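Local coordinates for protein ribosomal RNA small subunit methyltransferase E (Thermotoga maritima, PDB 1Z85) that probably methylates the N3 position of a specific uridine in 16S ribosomal RNA of the assembled small subunit, using S-adenosyl-L-methionine as methyl donor, at residues 53-58 with 74-79; 44-49 with 58-63; 105-110 with 142-147. One frame throughout, in Å; residues are numbered along the deposited sequence.

Contact 1: residues 53-58 with 74-79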
loop_
_atom_site.group_PDB
_atom_site.type_symbol
_atom_site.label_atom_id
_atom_site.label_comp_id
_atom_site.label_asym_id
_atom_site.label_seq_id
_atom_site.Cartn_x
_atom_site.Cartn_y
_atom_site.Cartn_z
ATOM N N ASN B 53 24.241 1.508 -10.913
ATOM C CA ASN B 53 24.104 2.066 -12.271
ATOM C C ASN B 53 23.780 1.004 -13.301
ATOM O O ASN B 53 24.052 1.168 -14.481
ATOM C CB ASN B 53 25.346 2.837 -12.688
ATOM C CG ASN B 53 25.828 3.765 -11.607
ATOM O OD1 ASN B 53 27.004 3.727 -11.238
ATOM N ND2 ASN B 53 24.916 4.594 -11.065
ATOM N N GLY B 54 23.157 -0.074 -12.855
ATOM C CA GLY B 54 22.672 -1.108 -13.771
ATOM C C GLY B 54 23.533 -2.349 -13.870
ATOM O O GLY B 54 23.157 -3.329 -14.555
ATOM N N PHE B 55 24.676 -2.351 -13.192
ATOM C CA PHE B 55 25.553 -3.493 -13.318
ATOM C C PHE B 55 25.479 -4.416 -12.134
ATOM O O PHE B 55 25.203 -3.997 -10.988
ATOM C CB PHE B 55 26.987 -3.054 -13.619
ATOM C CG PHE B 55 27.124 -2.394 -14.962
ATOM C CD1 PHE B 55 26.834 -1.038 -15.110
ATOM C CD2 PHE B 55 27.491 -3.125 -16.067
ATOM C CE1 PHE B 55 26.929 -0.413 -16.333
ATOM C CE2 PHE B 55 27.598 -2.503 -17.306
ATOM C CZ PHE B 55 27.305 -1.131 -17.434
ATOM N N SER B 56 25.681 -5.690 -12.455
ATOM C CA SER B 56 25.787 -6.752 -11.472
ATOM C C SER B 56 27.230 -7.292 -11.480
ATOM O O SER B 56 27.817 -7.504 -12.551
ATOM C CB SER B 56 24.774 -7.862 -11.799
ATOM O OG SER B 56 24.938 -8.982 -10.953
ATOM N N TYR B 57 27.791 -7.512 -10.291
ATOM C CA TYR B 57 29.123 -8.095 -10.158
ATOM C C TYR B 57 29.073 -9.370 -9.307
ATOM O O TYR B 57 28.551 -9.386 -8.191
ATOM C CB TYR B 57 30.113 -7.089 -9.553
ATOM C CG TYR B 57 30.138 -5.759 -10.277
ATOM C CD1 TYR B 57 29.220 -4.748 -9.956
ATOM C CD2 TYR B 57 31.051 -5.514 -11.300
ATOM C CE1 TYR B 57 29.226 -3.530 -10.636
ATOM C CE2 TYR B 57 31.072 -4.284 -11.982
ATOM C CZ TYR B 57 30.160 -3.307 -11.649
ATOM O OH TYR B 57 30.171 -2.106 -12.308
ATOM N N THR B 58 29.593 -10.451 -9.857
ATOM C CA THR B 58 29.781 -11.668 -9.107
ATOM C C THR B 58 31.220 -11.618 -8.653
ATOM O O THR B 58 32.125 -11.432 -9.472
ATOM C CB THR B 58 29.504 -12.875 -9.978
ATOM O OG1 THR B 58 28.177 -12.754 -10.517
ATOM C CG2 THR B 58 29.645 -14.185 -9.183
ATOM N N VAL B 74 34.621 -11.434 -10.563
ATOM C CA VAL B 74 34.754 -12.570 -11.490
ATOM C C VAL B 74 33.968 -12.255 -12.755
ATOM O O VAL B 74 34.485 -12.383 -13.853
ATOM C CB VAL B 74 34.148 -13.883 -10.894
ATOM C CG1 VAL B 74 34.196 -15.044 -11.910
ATOM C CG2 VAL B 74 34.833 -14.265 -9.601
ATOM N N LYS B 75 32.712 -11.832 -12.587
ATOM C CA LYS B 75 31.805 -11.662 -13.719
ATOM C C LYS B 75 31.044 -10.361 -13.557
ATOM O O LYS B 75 30.718 -9.947 -12.432
ATOM C CB LYS B 75 30.856 -12.873 -13.825
ATOM C CG LYS B 75 30.071 -12.990 -15.147
ATOM C CD LYS B 75 29.191 -14.247 -15.181
ATOM C CE LYS B 75 28.114 -14.191 -16.290
ATOM N NZ LYS B 75 28.570 -14.788 -17.575
ATOM N N VAL B 76 30.818 -9.685 -14.677
ATOM C CA VAL B 76 29.962 -8.495 -14.732
ATOM C C VAL B 76 28.854 -8.780 -15.726
ATOM O O VAL B 76 29.107 -9.350 -16.810
ATOM C CB VAL B 76 30.717 -7.250 -15.244
ATOM C CG1 VAL B 76 29.805 -5.999 -15.205
ATOM C CG2 VAL B 76 32.001 -7.030 -14.448
ATOM N N GLU B 77 27.635 -8.413 -15.364
ATOM C CA GLU B 77 26.533 -8.368 -16.316
ATOM C C GLU B 77 25.862 -7.013 -16.172
ATOM O O GLU B 77 25.543 -6.600 -15.057
ATOM C CB GLU B 77 25.485 -9.454 -16.029
ATOM C CG GLU B 77 25.994 -10.887 -15.997
ATOM C CD GLU B 77 25.126 -11.778 -15.103
ATOM O OE1 GLU B 77 25.366 -11.780 -13.868
ATOM O OE2 GLU B 77 24.213 -12.468 -15.641
ATOM N N GLU B 78 25.674 -6.326 -17.295
ATOM C CA GLU B 78 24.768 -5.187 -17.382
ATOM C C GLU B 78 23.339 -5.715 -17.238
ATOM O O GLU B 78 22.872 -6.525 -18.054
ATOM C CB GLU B 78 24.921 -4.484 -18.721
ATOM C CG GLU B 78 24.060 -3.238 -18.876
ATOM C CD GLU B 78 24.269 -2.554 -20.216
ATOM O OE1 GLU B 78 24.434 -3.274 -21.233
ATOM O OE2 GLU B 78 24.264 -1.300 -20.244
ATOM N N LYS B 79 22.652 -5.264 -16.192
ATOM C CA LYS B 79 21.339 -5.790 -15.836
ATOM C C LYS B 79 20.198 -4.839 -16.227
ATOM O O LYS B 79 19.112 -5.292 -16.509
ATOM C CB LYS B 79 21.304 -6.098 -14.328
ATOM C CG LYS B 79 20.762 -7.489 -13.953
ATOM C CD LYS B 79 21.818 -8.587 -13.961
ATOM C CE LYS B 79 21.159 -9.933 -13.695
ATOM N NZ LYS B 79 22.124 -11.065 -13.577
HETATM O O HOH W 1 27.787 -10.741 -12.538
#

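Contact 2: residues 44-49 with 58-63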
loop_
_atom_site.group_PDB
_atom_site.type_symbol
_atom_site.label_atom_id
_atom_site.label_comp_id
_atom_site.label_asym_id
_atom_site.label_seq_id
_atom_site.Cartn_x
_atom_site.Cartn_y
_atom_site.Cartn_z
ATOM N N GLY B 44 36.321 -15.775 1.136
ATOM C CA GLY B 44 36.242 -16.968 0.300
ATOM C C GLY B 44 34.881 -17.075 -0.361
ATOM O O GLY B 44 34.768 -17.616 -1.451
ATOM N N ASP B 45 33.851 -16.542 0.303
ATOM C CA ASP B 45 32.463 -16.647 -0.171
ATOM C C ASP B 45 32.228 -15.863 -1.474
ATOM O O ASP B 45 32.688 -14.735 -1.611
ATOM C CB ASP B 45 31.492 -16.132 0.904
ATOM C CG ASP B 45 31.435 -17.023 2.135
ATOM O OD1 ASP B 45 32.136 -18.073 2.180
ATOM O OD2 ASP B 45 30.669 -16.672 3.060
ATOM N N VAL B 46 31.510 -16.470 -2.420
ATOM C CA VAL B 46 31.098 -15.783 -3.643
ATOM C C VAL B 46 29.808 -14.979 -3.407
ATOM O O VAL B 46 28.823 -15.485 -2.869
ATOM C CB VAL B 46 30.883 -16.767 -4.804
ATOM C CG1 VAL B 46 30.120 -16.097 -5.966
ATOM C CG2 VAL B 46 32.229 -17.313 -5.282
ATOM N N ILE B 47 29.809 -13.729 -3.836
ATOM C CA ILE B 47 28.682 -12.814 -3.572
ATOM C C ILE B 47 28.333 -12.014 -4.806
ATOM O O ILE B 47 29.118 -11.958 -5.753
ATOM C CB ILE B 47 29.023 -11.819 -2.447
ATOM C CG1 ILE B 47 30.222 -10.945 -2.848
ATOM C CG2 ILE B 47 29.280 -12.574 -1.114
ATOM C CD1 ILE B 47 30.628 -9.976 -1.793
ATOM N N GLU B 48 27.160 -11.378 -4.767
ATOM C CA GLU B 48 26.704 -10.524 -5.822
ATOM C C GLU B 48 26.529 -9.104 -5.282
ATOM O O GLU B 48 25.881 -8.899 -4.240
ATOM C CB GLU B 48 25.377 -11.017 -6.377
ATOM C CG GLU B 48 25.008 -10.302 -7.685
ATOM C CD GLU B 48 23.575 -10.529 -8.169
ATOM O OE1 GLU B 48 22.808 -11.306 -7.554
ATOM O OE2 GLU B 48 23.225 -9.907 -9.191
ATOM N N ALA B 49 27.116 -8.143 -5.994
ATOM C CA ALA B 49 26.927 -6.721 -5.718
ATOM C C ALA B 49 26.406 -6.000 -6.937
ATOM O O ALA B 49 26.485 -6.527 -8.046
ATOM C CB ALA B 49 28.229 -6.081 -5.261
ATOM N N THR B 58 29.593 -10.451 -9.857
ATOM C CA THR B 58 29.781 -11.668 -9.107
ATOM C C THR B 58 31.220 -11.618 -8.653
ATOM O O THR B 58 32.125 -11.432 -9.472
ATOM C CB THR B 58 29.504 -12.875 -9.978
ATOM O OG1 THR B 58 28.177 -12.754 -10.517
ATOM C CG2 THR B 58 29.645 -14.185 -9.183
ATOM N N CYS B 59 31.409 -11.730 -7.340
ATOM C CA CYS B 59 32.700 -11.480 -6.702
ATOM C C CYS B 59 33.057 -12.539 -5.649
ATOM O O CYS B 59 32.189 -13.240 -5.119
ATOM C CB CYS B 59 32.721 -10.096 -6.021
ATOM S SG CYS B 59 32.004 -8.725 -6.952
ATOM N N ILE B 60 34.353 -12.648 -5.374
ATOM C CA ILE B 60 34.854 -13.436 -4.256
ATOM C C ILE B 60 35.316 -12.477 -3.153
ATOM O O ILE B 60 36.186 -11.636 -3.371
ATOM C CB ILE B 60 36.012 -14.359 -4.678
ATOM C CG1 ILE B 60 35.630 -15.135 -5.949
ATOM C CG2 ILE B 60 36.382 -15.288 -3.507
ATOM C CD1 ILE B 60 36.528 -16.336 -6.274
ATOM N N LEU B 61 34.721 -12.609 -1.973
ATOM C CA LEU B 61 35.049 -11.755 -0.825
ATOM C C LEU B 61 36.495 -12.005 -0.407
ATOM O O LEU B 61 36.902 -13.167 -0.276
ATOM C CB LEU B 61 34.078 -12.031 0.342
ATOM C CG LEU B 61 34.072 -11.121 1.581
ATOM C CD1 LEU B 61 33.868 -9.656 1.203
ATOM C CD2 LEU B 61 32.987 -11.543 2.589
ATOM N N LYS B 62 37.273 -10.930 -0.245
ATOM C CA LYS B 62 38.675 -11.039 0.210
ATOM C C LYS B 62 38.786 -10.565 1.655
ATOM O O LYS B 62 39.247 -11.309 2.517
ATOM C CB LYS B 62 39.636 -10.201 -0.652
ATOM C CG LYS B 62 39.611 -10.467 -2.162
ATOM C CD LYS B 62 40.467 -9.432 -2.942
ATOM C CE LYS B 62 40.128 -7.964 -2.569
ATOM N NZ LYS B 62 40.461 -6.955 -3.628
ATOM N N SER B 63 38.374 -9.317 1.890
ATOM C CA SER B 63 38.446 -8.678 3.200
ATOM C C SER B 63 37.040 -8.390 3.690
ATOM O O SER B 63 36.196 -7.925 2.937
ATOM C CB SER B 63 39.232 -7.353 3.133
ATOM O OG SER B 63 38.538 -6.276 3.791
#

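Contact 3: residues 105-110 with 142-147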
loop_
_atom_site.group_PDB
_atom_site.type_symbol
_atom_site.label_atom_id
_atom_site.label_comp_id
_atom_site.label_asym_id
_atom_site.label_seq_id
_atom_site.Cartn_x
_atom_site.Cartn_y
_atom_site.Cartn_z
ATOM N N LYS B 105 8.682 3.465 -1.917
ATOM C CA LYS B 105 7.687 3.181 -2.974
ATOM C C LYS B 105 8.119 3.614 -4.313
ATOM O O LYS B 105 7.856 2.932 -5.294
ATOM C CB LYS B 105 6.353 3.831 -2.625
ATOM C CG LYS B 105 5.442 2.947 -1.737
ATOM C CD LYS B 105 6.230 2.179 -0.688
ATOM C CE LYS B 105 5.726 0.801 -0.475
ATOM N NZ LYS B 105 6.706 -0.046 0.317
ATOM N N CYS B 106 8.786 4.750 -4.401
ATOM C CA CYS B 106 9.391 5.156 -5.676
ATOM C C CYS B 106 10.413 4.161 -6.237
ATOM O O CYS B 106 10.456 3.905 -7.439
ATOM C CB CYS B 106 10.090 6.500 -5.523
ATOM S SG CYS B 106 8.995 7.917 -5.486
ATOM N N VAL B 107 11.268 3.608 -5.386
ATOM C CA VAL B 107 12.181 2.522 -5.827
ATOM C C VAL B 107 11.381 1.354 -6.307
ATOM O O VAL B 107 11.598 0.817 -7.386
ATOM C CB VAL B 107 13.105 2.024 -4.663
ATOM C CG1 VAL B 107 14.012 0.904 -5.098
ATOM C CG2 VAL B 107 13.923 3.167 -4.084
ATOM N N GLU B 108 10.447 0.944 -5.478
ATOM C CA GLU B 108 9.643 -0.207 -5.740
ATOM C C GLU B 108 8.856 -0.187 -7.035
ATOM O O GLU B 108 8.732 -1.199 -7.696
ATOM C CB GLU B 108 8.637 -0.380 -4.597
ATOM C CG GLU B 108 8.408 -1.760 -4.285
ATOM C CD GLU B 108 7.291 -1.977 -3.292
ATOM O OE1 GLU B 108 7.130 -1.160 -2.366
ATOM O OE2 GLU B 108 6.602 -3.000 -3.468
ATOM N N LEU B 109 8.287 0.962 -7.344
ATOM C CA LEU B 109 7.374 1.163 -8.461
ATOM C C LEU B 109 8.042 1.657 -9.731
ATOM O O LEU B 109 7.370 2.180 -10.644
ATOM C CB LEU B 109 6.263 2.170 -8.068
ATOM C CG LEU B 109 5.382 1.671 -6.901
ATOM C CD1 LEU B 109 4.446 2.733 -6.387
ATOM C CD2 LEU B 109 4.604 0.439 -7.331
ATOM N N GLY B 110 9.347 1.521 -9.808
ATOM C CA GLY B 110 10.043 1.834 -11.041
ATOM C C GLY B 110 10.203 3.302 -11.409
ATOM O O GLY B 110 10.511 3.635 -12.555
ATOM N N CYS B 142 14.660 -4.947 -3.591
ATOM C CA CYS B 142 13.849 -5.163 -4.809
ATOM C C CYS B 142 14.653 -5.682 -5.980
ATOM O O CYS B 142 14.086 -5.913 -7.054
ATOM C CB CYS B 142 13.140 -3.866 -5.233
ATOM S SG CYS B 142 11.834 -3.541 -4.143
ATOM N N LYS B 143 15.967 -5.832 -5.756
ATOM C CA LYS B 143 16.941 -6.229 -6.760
ATOM C C LYS B 143 16.859 -5.307 -7.960
ATOM O O LYS B 143 16.708 -5.724 -9.110
ATOM C CB LYS B 143 16.765 -7.698 -7.133
ATOM C CG LYS B 143 16.677 -8.653 -5.931
ATOM C CD LYS B 143 18.004 -8.871 -5.198
ATOM C CE LYS B 143 18.082 -10.290 -4.476
ATOM N NZ LYS B 143 17.980 -10.231 -2.952
ATOM N N ARG B 144 16.965 -4.020 -7.664
ATOM C CA ARG B 144 16.925 -2.989 -8.680
ATOM C C ARG B 144 18.336 -2.444 -8.902
ATOM O O ARG B 144 18.872 -1.751 -8.044
ATOM C CB ARG B 144 15.928 -1.934 -8.252
ATOM C CG ARG B 144 15.895 -0.797 -9.170
ATOM C CD ARG B 144 14.635 -0.016 -9.074
ATOM N NE ARG B 144 14.820 1.120 -9.971
ATOM C CZ ARG B 144 14.099 2.234 -9.985
ATOM N NH1 ARG B 144 13.081 2.432 -9.136
ATOM N NH2 ARG B 144 14.421 3.155 -10.876
ATOM N N TYR B 145 18.927 -2.764 -10.064
ATOM C CA TYR B 145 20.337 -2.552 -10.340
ATOM C C TYR B 145 20.665 -1.117 -10.722
ATOM O O TYR B 145 21.809 -0.656 -10.514
ATOM C CB TYR B 145 20.823 -3.521 -11.433
ATOM C CG TYR B 145 20.784 -4.939 -10.953
ATOM C CD1 TYR B 145 19.616 -5.684 -11.028
ATOM C CD2 TYR B 145 21.901 -5.528 -10.392
ATOM C CE1 TYR B 145 19.567 -7.005 -10.572
ATOM C CE2 TYR B 145 21.869 -6.842 -9.933
ATOM C CZ TYR B 145 20.698 -7.570 -10.024
ATOM O OH TYR B 145 20.647 -8.850 -9.552
ATOM N N LEU B 146 19.680 -0.429 -11.295
ATOM C CA LEU B 146 19.829 0.974 -11.652
ATOM C C LEU B 146 18.957 1.760 -10.694
ATOM O O LEU B 146 17.753 1.685 -10.755
ATOM C CB LEU B 146 19.439 1.220 -13.125
ATOM C CG LEU B 146 19.468 2.697 -13.578
ATOM C CD1 LEU B 146 20.872 3.321 -13.568
ATOM C CD2 LEU B 146 18.868 2.879 -14.952
ATOM N N PHE B 147 19.581 2.492 -9.780
ATOM C CA PHE B 147 18.854 3.140 -8.677
ATOM C C PHE B 147 18.226 4.410 -9.254
ATOM O O PHE B 147 18.832 5.002 -10.148
ATOM C CB PHE B 147 19.847 3.529 -7.541
ATOM C CG PHE B 147 20.446 2.355 -6.753
ATOM C CD1 PHE B 147 20.148 1.036 -7.042
ATOM C CD2 PHE B 147 21.340 2.601 -5.732
ATOM C CE1 PHE B 147 20.729 -0.017 -6.327
ATOM C CE2 PHE B 147 21.925 1.547 -4.995
ATOM C CZ PHE B 147 21.610 0.256 -5.288
#

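Contact 1: residues 53-58 with 74-79
Strands 55-64 and 69-78 form an antiparallel hairpin in the PUA-like domain, and residues 53-58 and 74-79 are its open end. Ser56 and Glu77 face each other as a hydrogen-bonded pair, with Ser56 N 2.8 Å from Glu77 O and the return bond from Glu77 N to Ser56 O. At Thr58 the register slips into a classic beta bulge: its O takes both Val74 N, at 2.7 Å, and the longer bond from Lys75 N. The outermost bond, Lys79 N to Gly54 O at 2.6 Å, runs nearly along the C=O axis.

Val76 divides its methyls between two aromatic rings on one face. CG1, anti to the backbone N (chi1 -177°), reaches Phe55 CD2 at 3.8 Å, while CG2 lies beside Tyr57 CD2 at 3.6 Å. Farther along the same side of the Phe55 ring, CE2 crosses the Glu78 side chain obliquely, 3.6 Å from Glu78 CB. On the Ser56 face, a water joins Thr58 OG1 to Glu77 OE1, 3.0 Å from the latter; Lys79 folds back, bent at chi2, so that NZ forms a salt bridge with Glu77 OE2, weak as a hydrogen bond. Ser56 OG is held by Glu48 of the adjoining strand 46-50 and Tyr57 OH by Asp51, while the Tyr145 loop packs on Ser56 and Lys79.

Contact 2: residues 44-49 with 58-63
Val46, Ile47 and Glu48 pair with Ile60, Cys59 and Thr58 in antiparallel order, but the short strands twist strongly across each other, their directions 126° apart. Binding is closest at Ile47 and Cys59, a hydrogen-bonded pair: Ile47 N reaches Cys59 O at 2.7 Å, and Cys59 N returns to Ile47 O at 2.8 Å, nearly along the C=O axis. On this buried face Ile47 carries CG1 in the crowded position between backbone N and carbonyl carbon (chi1 61°), which sets it 4.1 Å from Cys59 CB. Its CD1 ends 4.4 Å from Leu61 CD1, a looser touch. Ala71 of strand 69-78 and Phe28 of strand 25-28, with Leu41 of a loop, pack around Ile47 and continue this apolar layer.

The other face is more open to solvent and more thinly packed. Val46 packs over Cys59 O, its CG1 crossing obliquely to Thr58 CG2 at 3.8 Å and its CG2 turned to Ile60 CG1. Ile60, with CG2 anti to the backbone N, lays that methyl 3.5 Å from Gly44 O; Val74 of strand 69-78 touches the same isoleucine. Ahead of Val46 hydrogen bonding continues into the loop: Leu61 N gives an almost straight bond to Asp45 O (178° at the hydrogen), whereas Gly44 N approaches Leu61 O from above the carbonyl plane. Asp45 OD2 accepts from Lys42 N. Together the backbone bonds make a strongly twisted beta hairpin within the five-strand sheet of the PUA-like domain, whose first and last strands, 16-22 and 46-50, also pair.

Contact 3: residues 105-110 with 142-147
Arg144 reaches from the loop after helix 128-142 to the C-terminal end of helix 96-108. Its CB points toward that helix, and CG stands anti to the backbone N (chi1 176°), starting a chain that stays extended as far as NE. CD crosses obliquely to Val107, 4.1 Å from CG1 and 3.6 Å from the carbonyl O. NE turns back on its own loop, donating to Leu146 O at 3.1 Å with the acceptor tilted 30° from the guanidinium plane. NH1 makes the bond across the contact: it meets Val107 O at 2.8 Å, almost in the guanidinium plane and on a lone pair of the carbonyl. NH2 continues to Val111 O just past the helix.

The target is a Schellman motif of the SPOUT-type methyltransferase domain, in which Val111 N bonds to Cys106 O and Gly110 N, weakly, to Val107 O. Gly110, the C-prime residue with positive phi, brings CA within 3.6 Å of NH1. A cationic group here would probably be favoured by the carbonyls at the helix end.

On the flank, Cys142 SG rests 3.9 Å from Glu108 CG. The Glu108 carboxylate is turned to the subunit interface: OE1 forms a salt bridge, weak as a hydrogen bond, with Lys105 NZ at 2.9 Å, and OE2 accepts from Thr218 OG1 and Arg215 N of the second subunit.

Overall arrangement
Contacts 1 and 2, centres 13 Å apart, share strand 55-64 and Thr58: one pairs it with strand 69-78, the other with strand 46-50, and their segments interleave along the chain. A probable hydrogen bond from Tyr57 N to Ala49 O ties them together. Contact 3 comes later in sequence, in the methyltransferase domain, its centre about 16 Å from that of contact 1 and 23 Å from that of contact 2. Tyr145 of its loop spans the domains: its O accepts from Gly54 N, and its OH bonds to Glu48 OE2. The PUA-like sheet is thus fastened to the alpha/beta knot domain, whose helix 96-108 also meets the second subunit.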